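Local coordinates for protein-glutamine gamma-glutamyltransferase (Pseudomonas aeruginosa PAO1, PDB 6G49) that cross-links proteins in vitro by joining glutamine to lysine side chains, through its periplasmic domain, and is critical for the viability of the bacterium, at residues A[103-108]-A[159-164]. Residues are numbered along the deposited sequence; the frame is centred on the assembly and turned at random. Where two conformers were deposited one is given.
Sequences RGPELR and WPQALR
Arg103, in one of its two modelled conformers, hydrogen-bonds the carbonyl of Gln161 through NE, which lies 2.7 Å from Gln161 O and almost in line with that C=O (169° at the oxygen). The same oxygen sits close to the guanidinium plane, while Leu163 CB packs over the centre of one guanidinium face, 3.6 Å from Arg103 CZ. A long, flat-ended arginine suits this exposed place: its rim bonds to backbone while its face lies on aliphatic carbon, though the second conformer suggests the grip is not permanent. A water joins Arg103 NH2, weakly, to Ala162 O.

Glu106 and Trp159 run side by side. With CG anti to the backbone N (chi1 180°), Glu106 sets CG over the six-membered ring, toward its rim, in a CH-pi contact 4.0 Å from the centroid; the extended chain carries the carboxylate on beside CZ2 and CH2, 22° from the ring plane. A broad indole suits this methylene chain. Ser157 OG hydrogen-bonds Glu106 OE2.

A second water donates to Arg103 O and Pro105 O and accepts from Gln161 N, where the backbones of 103-108 and 159-164 make no direct hydrogen bond to each other. Gly104 suits its positive phi, and Pro160, its phi restricted by the ring, the second position of the type I beta turn 159-162. This turn and the facing loop link the antiparallel pairings 107-113/152-158 and 100-101/163-164 within the TgpA N-terminal family region, away from the active site.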
loop_
_atom_site.group_PDB
_atom_site.type_symbol
_atom_site.label_atom_id
_atom_site.label_comp_id
_atom_site.label_asym_id
_atom_site.label_seq_id
_atom_site.Cartn_x
_atom_site.Cartn_y
_atom_site.Cartn_z
ATOM N N ARG A 103 3.207 -19.445 -5.727
ATOM C CA ARG A 103 2.138 -20.376 -5.578
ATOM C C ARG A 103 0.847 -19.679 -6.017
ATOM O O ARG A 103 0.773 -18.451 -6.173
ATOM C CB ARG A 103 2.117 -20.945 -4.156
ATOM C CG ARG A 103 1.336 -20.112 -3.157
ATOM C CD ARG A 103 1.670 -20.415 -1.710
ATOM N NE ARG A 103 1.355 -19.233 -0.914
ATOM C CZ ARG A 103 1.587 -19.061 0.389
ATOM N NH1 ARG A 103 1.999 -20.068 1.151
ATOM N NH2 ARG A 103 1.381 -17.866 0.922
ATOM N N GLY A 104 -0.150 -20.495 -6.334
ATOM C CA GLY A 104 -1.424 -19.989 -6.759
ATOM C C GLY A 104 -1.416 -19.536 -8.219
ATOM O O GLY A 104 -0.496 -19.772 -8.994
ATOM N N PRO A 105 -2.500 -18.896 -8.651
ATOM C CA PRO A 105 -2.661 -18.589 -10.077
ATOM C C PRO A 105 -1.681 -17.490 -10.528
ATOM O O PRO A 105 -1.317 -16.640 -9.722
ATOM C CB PRO A 105 -4.125 -18.149 -10.169
ATOM C CG PRO A 105 -4.497 -17.688 -8.788
ATOM C CD PRO A 105 -3.604 -18.429 -7.817
ATOM N N GLU A 106 -1.231 -17.574 -11.782
ATOM C CA GLU A 106 -0.430 -16.556 -12.451
ATOM C C GLU A 106 -1.393 -15.677 -13.244
ATOM O O GLU A 106 -2.161 -16.192 -14.044
ATOM C CB GLU A 106 0.614 -17.187 -13.362
ATOM C CG GLU A 106 1.506 -16.218 -14.116
ATOM C CD GLU A 106 2.406 -16.880 -15.155
ATOM O OE1 GLU A 106 2.419 -18.105 -15.175
ATOM O OE2 GLU A 106 3.103 -16.188 -15.915
ATOM N N LEU A 107 -1.345 -14.350 -13.035
ATOM C CA LEU A 107 -2.177 -13.399 -13.793
ATOM C C LEU A 107 -1.235 -12.704 -14.775
ATOM O O LEU A 107 -0.179 -12.221 -14.418
ATOM C CB LEU A 107 -2.825 -12.341 -12.894
ATOM C CG LEU A 107 -3.758 -12.826 -11.796
ATOM C CD1 LEU A 107 -4.326 -11.654 -11.005
ATOM C CD2 LEU A 107 -4.887 -13.649 -12.376
ATOM N N ARG A 108 -1.620 -12.680 -16.045
ATOM C CA ARG A 108 -0.807 -12.135 -17.119
ATOM C C ARG A 108 -1.536 -10.956 -17.759
ATOM O O ARG A 108 -2.750 -10.979 -18.042
ATOM C CB ARG A 108 -0.523 -13.191 -18.195
ATOM C CG ARG A 108 0.336 -14.345 -17.703
ATOM C CD ARG A 108 0.758 -15.234 -18.882
ATOM N NE ARG A 108 1.797 -16.204 -18.534
ATOM C CZ ARG A 108 1.629 -17.527 -18.504
ATOM N NH1 ARG A 108 0.483 -18.064 -18.894
ATOM N NH2 ARG A 108 2.609 -18.311 -18.085
ATOM N N TRP A 159 1.764 -13.172 -9.200
ATOM C CA TRP A 159 1.306 -14.254 -8.344
ATOM C C TRP A 159 0.780 -13.672 -7.042
ATOM O O TRP A 159 1.557 -13.477 -6.096
ATOM C CB TRP A 159 2.486 -15.174 -8.043
ATOM C CG TRP A 159 2.854 -16.058 -9.195
ATOM C CD1 TRP A 159 2.451 -17.356 -9.389
ATOM C CD2 TRP A 159 3.682 -15.714 -10.319
ATOM N NE1 TRP A 159 2.937 -17.820 -10.583
ATOM C CE2 TRP A 159 3.736 -16.861 -11.154
ATOM C CE3 TRP A 159 4.439 -14.594 -10.685
ATOM C CZ2 TRP A 159 4.473 -16.875 -12.337
ATOM C CZ3 TRP A 159 5.158 -14.609 -11.869
ATOM C CH2 TRP A 159 5.149 -15.730 -12.693
ATOM N N PRO A 160 -0.510 -13.327 -6.975
ATOM C CA PRO A 160 -1.049 -12.626 -5.817
ATOM C C PRO A 160 -0.956 -13.469 -4.531
ATOM O O PRO A 160 -0.969 -12.902 -3.436
ATOM C CB PRO A 160 -2.506 -12.397 -6.198
ATOM C CG PRO A 160 -2.460 -12.304 -7.712
ATOM C CD PRO A 160 -1.476 -13.398 -8.090
ATOM N N GLN A 161 -0.923 -14.794 -4.688
ATOM C CA GLN A 161 -0.867 -15.746 -3.514
ATOM C C GLN A 161 0.560 -16.144 -3.172
ATOM O O GLN A 161 0.762 -17.025 -2.329
ATOM C CB GLN A 161 -1.728 -16.971 -3.823
ATOM C CG GLN A 161 -3.185 -16.604 -3.949
ATOM C CD GLN A 161 -4.089 -17.793 -4.177
ATOM O OE1 GLN A 161 -3.707 -18.943 -4.001
ATOM N NE2 GLN A 161 -5.310 -17.498 -4.563
ATOM N N ALA A 162 1.570 -15.514 -3.792
ATOM C CA ALA A 162 2.957 -15.869 -3.542
ATOM C C ALA A 162 3.265 -15.743 -2.048
ATOM O O ALA A 162 2.700 -14.900 -1.359
ATOM C CB ALA A 162 3.897 -14.984 -4.321
ATOM N N LEU A 163 4.093 -16.663 -1.534
ATOM C CA LEU A 163 4.596 -16.559 -0.148
ATOM C C LEU A 163 5.775 -15.595 -0.152
ATOM O O LEU A 163 6.714 -15.746 -0.903
ATOM C CB LEU A 163 5.014 -17.962 0.300
ATOM C CG LEU A 163 5.601 -18.087 1.694
ATOM C CD1 LEU A 163 4.590 -17.671 2.733
ATOM C CD2 LEU A 163 6.025 -19.545 1.935
ATOM N N ARG A 164 5.681 -14.580 0.692
ATOM C CA ARG A 164 6.696 -13.556 0.754
ATOM C C ARG A 164 7.512 -13.503 2.025
ATOM O O ARG A 164 7.002 -13.204 3.086
ATOM C CB ARG A 164 6.056 -12.194 0.523
ATOM C CG ARG A 164 5.120 -12.157 -0.661
ATOM C CD ARG A 164 4.708 -10.743 -0.977
ATOM N NE ARG A 164 3.520 -10.356 -0.238
ATOM C CZ ARG A 164 3.368 -9.176 0.329
ATOM N NH1 ARG A 164 4.347 -8.295 0.233
ATOM N NH2 ARG A 164 2.257 -8.886 0.991
HETATM O O HOH W 1 -0.817 -16.477 -7.067
HETATM O O HOH W 2 1.246 -15.064 0.984
#